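Local coordinates for protein cephalosporin hydroxylase CMCI (Streptomyces clavuligerus, PDB 2BM8) that probably acts as a hydroxylase in cephamycin biosynthesis and is built as a six-chain assembly of Rossmann-like, methyltransferase-type subunits, at residues B[25-33]-B[44-52]; B[166-177]-B[200-211]. The protein carries 3 engineered substitutions. One frame throughout, in Å; residues are numbered along the deposited sequence.

Interaction 1 of 2, residues B[25-33]-B[44-52]; sequences HPPVLTDRP and APRDLGYSD
R32 ties the two loops together, its guanidinium held between P45 and G49 at the centre of a salt-bridge network that also includes D31 and D47. Both segments are irregular; they lie before and after the short strand 35-37, in an outlying part of the chain.

The ionic contacts come first. The R32 chain bends at chi2 (96°) and chi3, and its NH1 donates to OD1 of the neighbouring D31 at 2.9 Å, meeting the carboxylate on its syn side. From the other segment, OD2 of D47 makes a long salt bridge to R32 NH2 at 3.9 Å. The backbone O of D47 sits only 2.6 Å from R32 NH2, but the angle is too poor for a hydrogen bond. The arginine's charge probably eases the repulsion between the two aspartates.

A water spans the gap beside this group: it accepts from T30 N and donates to D31 OD1 and, at 2.6 Å, to G49 O. OD1 of D31 therefore receives two hydrogen bonds.

Packing does the rest. P45 CG lies 3.6 Å from R32 CZ over one guanidinium face, with G49 CA over the opposite face. P27 CB stands 3.4 Å from the centroid of the Y50 ring, 8° off its normal, a CH-pi contact; L48 CG, from the tyrosine's own segment, lies toward the rim of the other face. A second subunit packs M215 on R32 and L216 on L29. The L29 methyl CD1 touches the same ring at its edge, 4.2 Å from Y50 CD2.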
loop_
_atom_site.group_PDB
_atom_site.type_symbol
_atom_site.label_atom_id
_atom_site.label_comp_id
_atom_site.label_asym_id
_atom_site.label_seq_id
_atom_site.Cartn_x
_atom_site.Cartn_y
_atom_site.Cartn_z
ATOM N N HIS B 25 -7.001 -30.032 11.492
ATOM C CA HIS B 25 -8.350 -29.747 11.950
ATOM C C HIS B 25 -8.879 -28.570 11.145
ATOM O O HIS B 25 -8.177 -27.586 10.984
ATOM C CB HIS B 25 -8.347 -29.449 13.446
ATOM C CG HIS B 25 -7.951 -30.621 14.290
ATOM N ND1 HIS B 25 -6.747 -30.684 14.962
ATOM C CD2 HIS B 25 -8.593 -31.781 14.560
ATOM C CE1 HIS B 25 -6.673 -31.827 15.619
ATOM N NE2 HIS B 25 -7.777 -32.515 15.386
ATOM N N PRO B 26 -10.082 -28.689 10.590
ATOM C CA PRO B 26 -10.703 -27.573 9.874
ATOM C C PRO B 26 -10.752 -26.289 10.695
ATOM O O PRO B 26 -10.814 -26.352 11.929
ATOM C CB PRO B 26 -12.131 -28.071 9.611
ATOM C CG PRO B 26 -12.035 -29.563 9.622
ATOM C CD PRO B 26 -10.930 -29.899 10.567
ATOM N N PRO B 27 -10.738 -25.141 10.019
ATOM C CA PRO B 27 -10.894 -23.861 10.712
ATOM C C PRO B 27 -12.296 -23.789 11.290
ATOM O O PRO B 27 -13.198 -24.363 10.697
ATOM C CB PRO B 27 -10.678 -22.806 9.602
ATOM C CG PRO B 27 -10.853 -23.520 8.297
ATOM C CD PRO B 27 -10.605 -24.981 8.555
ATOM N N VAL B 28 -12.486 -23.140 12.430
ATOM C CA VAL B 28 -13.841 -22.913 12.901
ATOM C C VAL B 28 -14.078 -21.418 13.097
ATOM O O VAL B 28 -13.217 -20.702 13.598
ATOM C CB VAL B 28 -14.151 -23.734 14.172
ATOM C CG1 VAL B 28 -15.528 -23.369 14.752
ATOM C CG2 VAL B 28 -14.111 -25.228 13.847
ATOM N N LEU B 29 -15.249 -20.958 12.669
ATOM C CA LEU B 29 -15.656 -19.572 12.856
ATOM C C LEU B 29 -16.064 -19.310 14.311
ATOM O O LEU B 29 -16.685 -20.155 14.947
ATOM C CB LEU B 29 -16.833 -19.228 11.934
ATOM C CG LEU B 29 -16.604 -19.027 10.436
ATOM C CD1 LEU B 29 -15.204 -18.525 10.109
ATOM C CD2 LEU B 29 -16.907 -20.302 9.685
ATOM N N THR B 30 -15.735 -18.111 14.792
ATOM C CA THR B 30 -15.934 -17.672 16.178
ATOM C C THR B 30 -16.854 -16.453 16.288
ATOM O O THR B 30 -17.793 -16.444 17.085
ATOM C CB THR B 30 -14.562 -17.304 16.790
ATOM O OG1 THR B 30 -13.752 -18.479 16.907
ATOM C CG2 THR B 30 -14.702 -16.787 18.240
ATOM N N ASP B 31 -16.557 -15.413 15.511
ATOM C CA ASP B 31 -17.315 -14.157 15.571
ATOM C C ASP B 31 -18.485 -14.040 14.583
ATOM O O ASP B 31 -19.112 -12.988 14.519
ATOM C CB ASP B 31 -16.382 -12.933 15.444
ATOM C CG ASP B 31 -15.773 -12.781 14.055
ATOM O OD1 ASP B 31 -15.671 -13.801 13.338
ATOM O OD2 ASP B 31 -15.357 -11.685 13.601
ATOM N N ARG B 32 -18.793 -15.093 13.825
ATOM C CA ARG B 32 -19.989 -15.081 12.963
ATOM C C ARG B 32 -20.653 -16.440 12.782
ATOM O O ARG B 32 -20.042 -17.474 12.983
ATOM C CB ARG B 32 -19.708 -14.499 11.566
ATOM C CG ARG B 32 -18.291 -14.086 11.266
ATOM C CD ARG B 32 -17.452 -15.130 10.529
ATOM N NE ARG B 32 -16.775 -14.558 9.370
ATOM C CZ ARG B 32 -15.874 -13.575 9.400
ATOM N NH1 ARG B 32 -15.499 -13.012 10.536
ATOM N NH2 ARG B 32 -15.333 -13.147 8.271
ATOM N N PRO B 33 -21.917 -16.434 12.383
ATOM C CA PRO B 33 -22.573 -17.671 11.975
ATOM C C PRO B 33 -22.026 -18.127 10.635
ATOM O O PRO B 33 -21.714 -17.297 9.781
ATOM C CB PRO B 33 -24.041 -17.260 11.853
ATOM C CG PRO B 33 -23.987 -15.828 11.516
ATOM C CD PRO B 33 -22.834 -15.283 12.297
ATOM N N ALA B 44 -22.431 -8.735 5.821
ATOM C CA ALA B 44 -21.538 -9.819 6.226
ATOM C C ALA B 44 -20.099 -9.347 6.179
ATOM O O ALA B 44 -19.719 -8.623 5.257
ATOM C CB ALA B 44 -21.714 -11.035 5.335
ATOM N N PRO B 45 -19.299 -9.757 7.160
ATOM C CA PRO B 45 -17.884 -9.372 7.204
ATOM C C PRO B 45 -17.087 -9.963 6.033
ATOM O O PRO B 45 -17.487 -10.976 5.459
ATOM C CB PRO B 45 -17.406 -9.917 8.563
ATOM C CG PRO B 45 -18.338 -10.987 8.895
ATOM C CD PRO B 45 -19.664 -10.623 8.291
ATOM N N ARG B 46 -15.979 -9.318 5.691
ATOM C CA ARG B 46 -15.252 -9.622 4.454
ATOM C C ARG B 46 -13.930 -10.359 4.645
ATOM O O ARG B 46 -13.396 -10.944 3.709
ATOM C CB ARG B 46 -15.007 -8.324 3.697
ATOM C CG ARG B 46 -16.295 -7.708 3.171
ATOM C CD ARG B 46 -16.735 -8.312 1.847
ATOM N NE ARG B 46 -15.780 -7.979 0.798
ATOM C CZ ARG B 46 -15.651 -6.775 0.255
ATOM N NH1 ARG B 46 -16.437 -5.766 0.629
ATOM N NH2 ARG B 46 -14.736 -6.572 -0.678
ATOM N N ASP B 47 -13.408 -10.328 5.863
ATOM C CA ASP B 47 -12.175 -11.016 6.192
ATOM C C ASP B 47 -12.421 -12.531 6.306
ATOM O O ASP B 47 -13.561 -12.986 6.346
ATOM C CB ASP B 47 -11.522 -10.405 7.451
ATOM C CG ASP B 47 -12.343 -10.594 8.709
ATOM O OD1 ASP B 47 -11.963 -11.457 9.518
ATOM O OD2 ASP B 47 -13.357 -9.923 9.006
ATOM N N LEU B 48 -11.331 -13.288 6.310
ATOM C CA LEU B 48 -11.357 -14.745 6.290
ATOM C C LEU B 48 -12.201 -15.374 7.407
ATOM O O LEU B 48 -12.998 -16.266 7.158
ATOM C CB LEU B 48 -9.917 -15.263 6.380
ATOM C CG LEU B 48 -9.522 -16.642 5.831
ATOM C CD1 LEU B 48 -10.601 -17.328 4.981
ATOM C CD2 LEU B 48 -8.218 -16.506 5.030
ATOM N N GLY B 49 -12.014 -14.902 8.634
ATOM C CA GLY B 49 -12.736 -15.418 9.784
ATOM C C GLY B 49 -11.881 -16.234 10.732
ATOM O O GLY B 49 -12.320 -16.597 11.824
ATOM N N TYR B 50 -10.657 -16.524 10.316
ATOM C CA TYR B 50 -9.736 -17.331 11.112
ATOM C C TYR B 50 -8.307 -17.067 10.644
ATOM O O TYR B 50 -8.091 -16.380 9.644
ATOM C CB TYR B 50 -10.074 -18.817 10.970
ATOM C CG TYR B 50 -10.135 -19.294 9.533
ATOM C CD1 TYR B 50 -9.003 -19.785 8.897
ATOM C CD2 TYR B 50 -11.315 -19.245 8.807
ATOM C CE1 TYR B 50 -9.037 -20.221 7.577
ATOM C CE2 TYR B 50 -11.364 -19.680 7.488
ATOM C CZ TYR B 50 -10.216 -20.159 6.877
ATOM O OH TYR B 50 -10.235 -20.596 5.576
ATOM N N SER B 51 -7.342 -17.627 11.371
ATOM C CA SER B 51 -5.926 -17.445 11.065
ATOM C C SER B 51 -5.560 -18.041 9.715
ATOM O O SER B 51 -5.894 -19.186 9.441
ATOM C CB SER B 51 -5.056 -18.104 12.135
ATOM O OG SER B 51 -3.692 -17.970 11.782
ATOM N N ASP B 52 -4.860 -17.266 8.889
ATOM C CA ASP B 52 -4.282 -17.804 7.651
ATOM C C ASP B 52 -2.829 -18.216 7.810
ATOM O O ASP B 52 -2.084 -18.198 6.842
ATOM C CB ASP B 52 -4.424 -16.830 6.469
ATOM C CG ASP B 52 -3.617 -15.559 6.631
ATOM O OD1 ASP B 52 -2.888 -15.403 7.634
ATOM O OD2 ASP B 52 -3.654 -14.645 5.777
HETATM O O HOH W 1 -14.659 -16.236 12.849
#

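Interaction 2 of 2, residues B[166-177]-B[200-211]; sequences FNIMKWAVDHLL and FSEYLGAFRDVL. Engineered in segment 200-211: F200 (natural residue Leu).
M169, on helix 165-175, folds its methyl onto F207, just past helix 197-205. The axes of 166-175 and 200-205 come within 11.5 Å and run nearly parallel, and M169 and L204 both touch L229 of strand 228-231 in the Rossmann-like sheet. Chi3 of 103° bends the methionine chain, bringing CE 3.5 Å from the F207 ring centroid, over the face. The sulfur stands farther off on nearly the same line, SD to F207 centroid 4.7 Å, a Met-aromatic contact. CE also meets L211 CD1 at 3.6 Å.

F166 carries CG anti to its carbonyl carbon (chi1 -69°), which sends the ring across to the other helix. Y203 CB covers a face of it, and the Y203 ring turns its edge toward that face, T-shaped with planes at 79°. At the rim, F166 CZ lies 3.7 Å from CE1 of the engineered F200. Farther along, V173 and L211 meet tip to tip, CG2 to CD1 4.0 Å.

Y203 OH is hydrogen-bonded to Q10 N of a third subunit. Between the segments the side chains meet by apolar and aromatic contacts, with backbone F166 O and K170 N at the F207 ring edge, so their fit probably depends on shape more than on directional bonds.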
loop_
_atom_site.group_PDB
_atom_site.type_symbol
_atom_site.label_atom_id
_atom_site.label_comp_id
_atom_site.label_asym_id
_atom_site.label_seq_id
_atom_site.Cartn_x
_atom_site.Cartn_y
_atom_site.Cartn_z
ATOM N N PHE B 166 24.615 -26.221 2.125
ATOM C CA PHE B 166 25.657 -26.080 1.117
ATOM C C PHE B 166 26.523 -27.323 0.991
ATOM O O PHE B 166 26.888 -27.698 -0.123
ATOM C CB PHE B 166 26.506 -24.838 1.385
ATOM C CG PHE B 166 25.758 -23.566 1.158
ATOM C CD1 PHE B 166 25.327 -22.793 2.231
ATOM C CD2 PHE B 166 25.446 -23.159 -0.129
ATOM C CE1 PHE B 166 24.630 -21.625 2.018
ATOM C CE2 PHE B 166 24.738 -21.994 -0.347
ATOM C CZ PHE B 166 24.328 -21.226 0.727
ATOM N N ASN B 167 26.834 -27.961 2.121
ATOM C CA ASN B 167 27.562 -29.233 2.108
ATOM C C ASN B 167 26.761 -30.337 1.436
ATOM O O ASN B 167 27.306 -31.105 0.656
ATOM C CB ASN B 167 27.968 -29.662 3.532
ATOM C CG ASN B 167 29.332 -29.084 3.965
ATOM O OD1 ASN B 167 30.292 -29.082 3.192
ATOM N ND2 ASN B 167 29.408 -28.598 5.206
ATOM N N ILE B 168 25.463 -30.398 1.720
ATOM C CA ILE B 168 24.571 -31.374 1.096
ATOM C C ILE B 168 24.471 -31.108 -0.399
ATOM O O ILE B 168 24.352 -32.033 -1.190
ATOM C CB ILE B 168 23.167 -31.320 1.744
ATOM C CG1 ILE B 168 23.222 -31.753 3.204
ATOM C CG2 ILE B 168 22.184 -32.214 1.004
ATOM C CD1 ILE B 168 21.998 -31.310 3.993
ATOM N N MET B 169 24.524 -29.832 -0.770
ATOM C CA MET B 169 24.529 -29.407 -2.182
ATOM C C MET B 169 25.772 -29.874 -2.923
ATOM O O MET B 169 25.672 -30.300 -4.060
ATOM C CB MET B 169 24.444 -27.881 -2.299
ATOM C CG MET B 169 23.519 -27.371 -3.386
ATOM S SD MET B 169 22.956 -25.694 -2.993
ATOM C CE MET B 169 23.959 -24.748 -4.073
ATOM N N LYS B 170 26.933 -29.760 -2.279
ATOM C CA LYS B 170 28.197 -30.207 -2.852
ATOM C C LYS B 170 28.152 -31.728 -3.047
ATOM O O LYS B 170 28.587 -32.250 -4.082
ATOM C CB LYS B 170 29.378 -29.787 -1.951
ATOM C CG LYS B 170 30.743 -30.543 -2.171
ATOM C CD LYS B 170 31.709 -30.303 -0.989
ATOM C CE LYS B 170 32.990 -31.151 -1.056
ATOM N NZ LYS B 170 33.280 -31.958 0.194
ATOM N N TRP B 171 27.604 -32.433 -2.056
ATOM C CA TRP B 171 27.429 -33.874 -2.158
ATOM C C TRP B 171 26.500 -34.235 -3.323
ATOM O O TRP B 171 26.813 -35.120 -4.120
ATOM C CB TRP B 171 26.906 -34.484 -0.845
ATOM C CG TRP B 171 26.615 -35.942 -1.012
ATOM C CD1 TRP B 171 27.493 -36.982 -0.862
ATOM C CD2 TRP B 171 25.377 -36.521 -1.436
ATOM N NE1 TRP B 171 26.867 -38.172 -1.146
ATOM C CE2 TRP B 171 25.569 -37.919 -1.504
ATOM C CE3 TRP B 171 24.115 -35.999 -1.755
ATOM C CZ2 TRP B 171 24.556 -38.798 -1.874
ATOM C CZ3 TRP B 171 23.103 -36.871 -2.124
ATOM C CH2 TRP B 171 23.333 -38.260 -2.186
ATOM N N ALA B 172 25.372 -33.543 -3.432
ATOM C CA ALA B 172 24.378 -33.882 -4.445
ATOM C C ALA B 172 24.901 -33.599 -5.842
ATOM O O ALA B 172 24.640 -34.359 -6.755
ATOM C CB ALA B 172 23.069 -33.143 -4.198
ATOM N N VAL B 173 25.651 -32.519 -6.001
ATOM C CA VAL B 173 26.184 -32.144 -7.302
ATOM C C VAL B 173 27.194 -33.186 -7.771
ATOM O O VAL B 173 27.210 -33.536 -8.944
ATOM C CB VAL B 173 26.861 -30.737 -7.272
ATOM C CG1 VAL B 173 27.930 -30.607 -8.351
ATOM C CG2 VAL B 173 25.816 -29.621 -7.419
ATOM N N ASP B 174 28.021 -33.681 -6.852
ATOM C CA ASP B 174 29.102 -34.610 -7.182
ATOM C C ASP B 174 28.623 -36.070 -7.280
ATOM O O ASP B 174 29.139 -36.834 -8.098
ATOM C CB ASP B 174 30.237 -34.512 -6.138
ATOM C CG ASP B 174 30.999 -33.165 -6.186
ATOM O OD1 ASP B 174 31.046 -32.509 -7.251
ATOM O OD2 ASP B 174 31.600 -32.695 -5.191
ATOM N N HIS B 175 27.630 -36.442 -6.464
ATOM C CA HIS B 175 27.259 -37.849 -6.252
ATOM C C HIS B 175 25.817 -38.222 -6.646
ATOM O O HIS B 175 25.487 -39.403 -6.681
ATOM C CB HIS B 175 27.491 -38.234 -4.776
ATOM C CG HIS B 175 28.919 -38.098 -4.326
ATOM N ND1 HIS B 175 29.356 -37.061 -3.522
ATOM C CD2 HIS B 175 30.012 -38.865 -4.577
ATOM C CE1 HIS B 175 30.655 -37.194 -3.304
ATOM N NE2 HIS B 175 31.075 -38.279 -3.931
ATOM N N LEU B 176 24.967 -37.242 -6.948
ATOM C CA LEU B 176 23.544 -37.507 -7.173
ATOM C C LEU B 176 22.949 -36.929 -8.457
ATOM O O LEU B 176 22.378 -37.661 -9.246
ATOM C CB LEU B 176 22.714 -37.011 -5.979
ATOM C CG LEU B 176 21.283 -37.563 -5.876
ATOM C CD1 LEU B 176 21.194 -39.050 -6.214
ATOM C CD2 LEU B 176 20.713 -37.317 -4.494
ATOM N N LEU B 177 23.066 -35.621 -8.655
ATOM C CA LEU B 177 22.340 -34.946 -9.722
ATOM C C LEU B 177 22.932 -35.236 -11.097
ATOM O O LEU B 177 24.145 -35.324 -11.268
ATOM C CB LEU B 177 22.324 -33.434 -9.489
ATOM C CG LEU B 177 21.889 -32.935 -8.104
ATOM C CD1 LEU B 177 22.228 -31.469 -7.966
ATOM C CD2 LEU B 177 20.408 -33.157 -7.829
ATOM N N PHE B 200 26.699 -15.473 1.837
ATOM C CA PHE B 200 25.723 -16.167 1.027
ATOM C C PHE B 200 26.073 -16.059 -0.445
ATOM O O PHE B 200 26.075 -17.045 -1.144
ATOM C CB PHE B 200 24.309 -15.661 1.242
ATOM C CG PHE B 200 23.309 -16.384 0.397
ATOM C CD1 PHE B 200 22.948 -17.685 0.706
ATOM C CD2 PHE B 200 22.778 -15.785 -0.740
ATOM C CE1 PHE B 200 22.053 -18.380 -0.096
ATOM C CE2 PHE B 200 21.882 -16.460 -1.540
ATOM C CZ PHE B 200 21.516 -17.758 -1.226
ATOM N N SER B 201 26.371 -14.851 -0.899
ATOM C CA SER B 201 26.669 -14.595 -2.306
ATOM C C SER B 201 27.886 -15.362 -2.782
ATOM O O SER B 201 27.933 -15.824 -3.913
ATOM C CB SER B 201 26.901 -13.113 -2.516
ATOM O OG SER B 201 25.750 -12.396 -2.120
ATOM N N GLU B 202 28.872 -15.484 -1.909
ATOM C CA GLU B 202 30.057 -16.262 -2.195
ATOM C C GLU B 202 29.718 -17.749 -2.306
ATOM O O GLU B 202 30.114 -18.404 -3.256
ATOM C CB GLU B 202 31.099 -16.036 -1.094
ATOM C CG GLU B 202 32.538 -16.220 -1.560
ATOM C CD GLU B 202 33.512 -16.539 -0.434
ATOM O OE1 GLU B 202 34.706 -16.199 -0.578
ATOM O OE2 GLU B 202 33.104 -17.135 0.589
ATOM N N TYR B 203 28.969 -18.268 -1.339
ATOM C CA TYR B 203 28.677 -19.699 -1.263
ATOM C C TYR B 203 27.831 -20.179 -2.438
ATOM O O TYR B 203 28.141 -21.196 -3.047
ATOM C CB TYR B 203 27.957 -20.042 0.040
ATOM C CG TYR B 203 28.792 -19.956 1.308
ATOM C CD1 TYR B 203 28.255 -20.348 2.528
ATOM C CD2 TYR B 203 30.094 -19.483 1.299
ATOM C CE1 TYR B 203 28.985 -20.270 3.697
ATOM C CE2 TYR B 203 30.837 -19.400 2.474
ATOM C CZ TYR B 203 30.271 -19.797 3.666
ATOM O OH TYR B 203 31.000 -19.722 4.829
ATOM N N LEU B 204 26.750 -19.459 -2.732
ATOM C CA LEU B 204 25.913 -19.752 -3.898
ATOM C C LEU B 204 26.736 -19.607 -5.161
ATOM O O LEU B 204 26.682 -20.463 -6.033
ATOM C CB LEU B 204 24.696 -18.817 -3.989
ATOM C CG LEU B 204 23.267 -19.381 -4.119
ATOM C CD1 LEU B 204 22.403 -18.436 -4.981
ATOM C CD2 LEU B 204 23.193 -20.806 -4.651
ATOM N N GLY B 205 27.499 -18.519 -5.240
ATOM C CA GLY B 205 28.346 -18.233 -6.385
ATOM C C GLY B 205 29.406 -19.288 -6.680
ATOM O O GLY B 205 29.865 -19.405 -7.818
ATOM N N ALA B 206 29.798 -20.051 -5.661
ATOM C CA ALA B 206 30.775 -21.122 -5.815
ATOM C C ALA B 206 30.240 -22.258 -6.702
ATOM O O ALA B 206 31.022 -22.959 -7.354
ATOM C CB ALA B 206 31.171 -21.665 -4.446
ATOM N N PHE B 207 28.917 -22.430 -6.713
ATOM C CA PHE B 207 28.255 -23.462 -7.514
ATOM C C PHE B 207 27.878 -23.031 -8.943
ATOM O O PHE B 207 27.054 -23.688 -9.574
ATOM C CB PHE B 207 26.974 -23.930 -6.810
ATOM C CG PHE B 207 27.218 -24.659 -5.524
ATOM C CD1 PHE B 207 27.451 -23.958 -4.358
ATOM C CD2 PHE B 207 27.199 -26.046 -5.482
ATOM C CE1 PHE B 207 27.669 -24.606 -3.182
ATOM C CE2 PHE B 207 27.412 -26.714 -4.306
ATOM C CZ PHE B 207 27.653 -25.995 -3.147
ATOM N N ARG B 208 28.474 -21.965 -9.465
ATOM C CA ARG B 208 28.051 -21.408 -10.755
ATOM C C ARG B 208 28.424 -22.222 -12.023
ATOM O O ARG B 208 27.903 -21.968 -13.102
ATOM C CB ARG B 208 28.568 -19.974 -10.900
ATOM C CG ARG B 208 30.105 -19.835 -10.984
ATOM C CD ARG B 208 30.655 -19.729 -12.404
ATOM N NE ARG B 208 30.001 -18.665 -13.168
ATOM C CZ ARG B 208 29.661 -18.743 -14.463
ATOM N NH1 ARG B 208 29.922 -19.835 -15.190
ATOM N NH2 ARG B 208 29.066 -17.699 -15.046
ATOM N N ASP B 209 29.322 -23.185 -11.914
ATOM C CA ASP B 209 29.665 -24.003 -13.079
ATOM C C ASP B 209 28.767 -25.221 -13.186
ATOM O O ASP B 209 28.828 -25.940 -14.186
ATOM C CB ASP B 209 31.128 -24.435 -13.027
ATOM C CG ASP B 209 32.071 -23.255 -12.978
ATOM O OD1 ASP B 209 32.067 -22.464 -13.957
ATOM O OD2 ASP B 209 32.829 -23.029 -11.995
ATOM N N VAL B 210 27.942 -25.435 -12.155
ATOM C CA VAL B 210 27.175 -26.660 -11.991
ATOM C C VAL B 210 25.678 -26.478 -11.730
ATOM O O VAL B 210 24.917 -27.394 -11.963
ATOM C CB VAL B 210 27.762 -27.521 -10.847
ATOM C CG1 VAL B 210 29.160 -28.009 -11.221
ATOM C CG2 VAL B 210 27.791 -26.759 -9.531
ATOM N N LEU B 211 25.259 -25.319 -11.231
ATOM C CA LEU B 211 23.855 -25.073 -10.919
ATOM C C LEU B 211 23.431 -23.698 -11.427
ATOM O O LEU B 211 24.201 -22.734 -11.369
ATOM C CB LEU B 211 23.608 -25.163 -9.412
ATOM C CG LEU B 211 23.626 -26.543 -8.745
ATOM C CD1 LEU B 211 23.533 -26.387 -7.231
ATOM C CD2 LEU B 211 22.508 -27.427 -9.249
#

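Overall arrangement
Interaction 1 comes first along the chain and closes before interaction 2 begins. They lie on opposite sides of the chain's centre, their own centres 44 Å apart and their nearest atoms about 25 Å apart. They share no helix or strand: interaction 1 brackets strand 35-37 in an outlying surface region, whereas interaction 2 is buried, joining helices 165-175 and 197-205 beside the seven-stranded mixed sheet and running into strand 211-214, at one edge of the sheet within this chain. Both touch the second subunit, and the third reaches each as well, through D52 in 44-52 and through several residues of 166-177 and 200-211. Outlying loops and helices packed on the sheet alike thus take part in building the six-chain assembly.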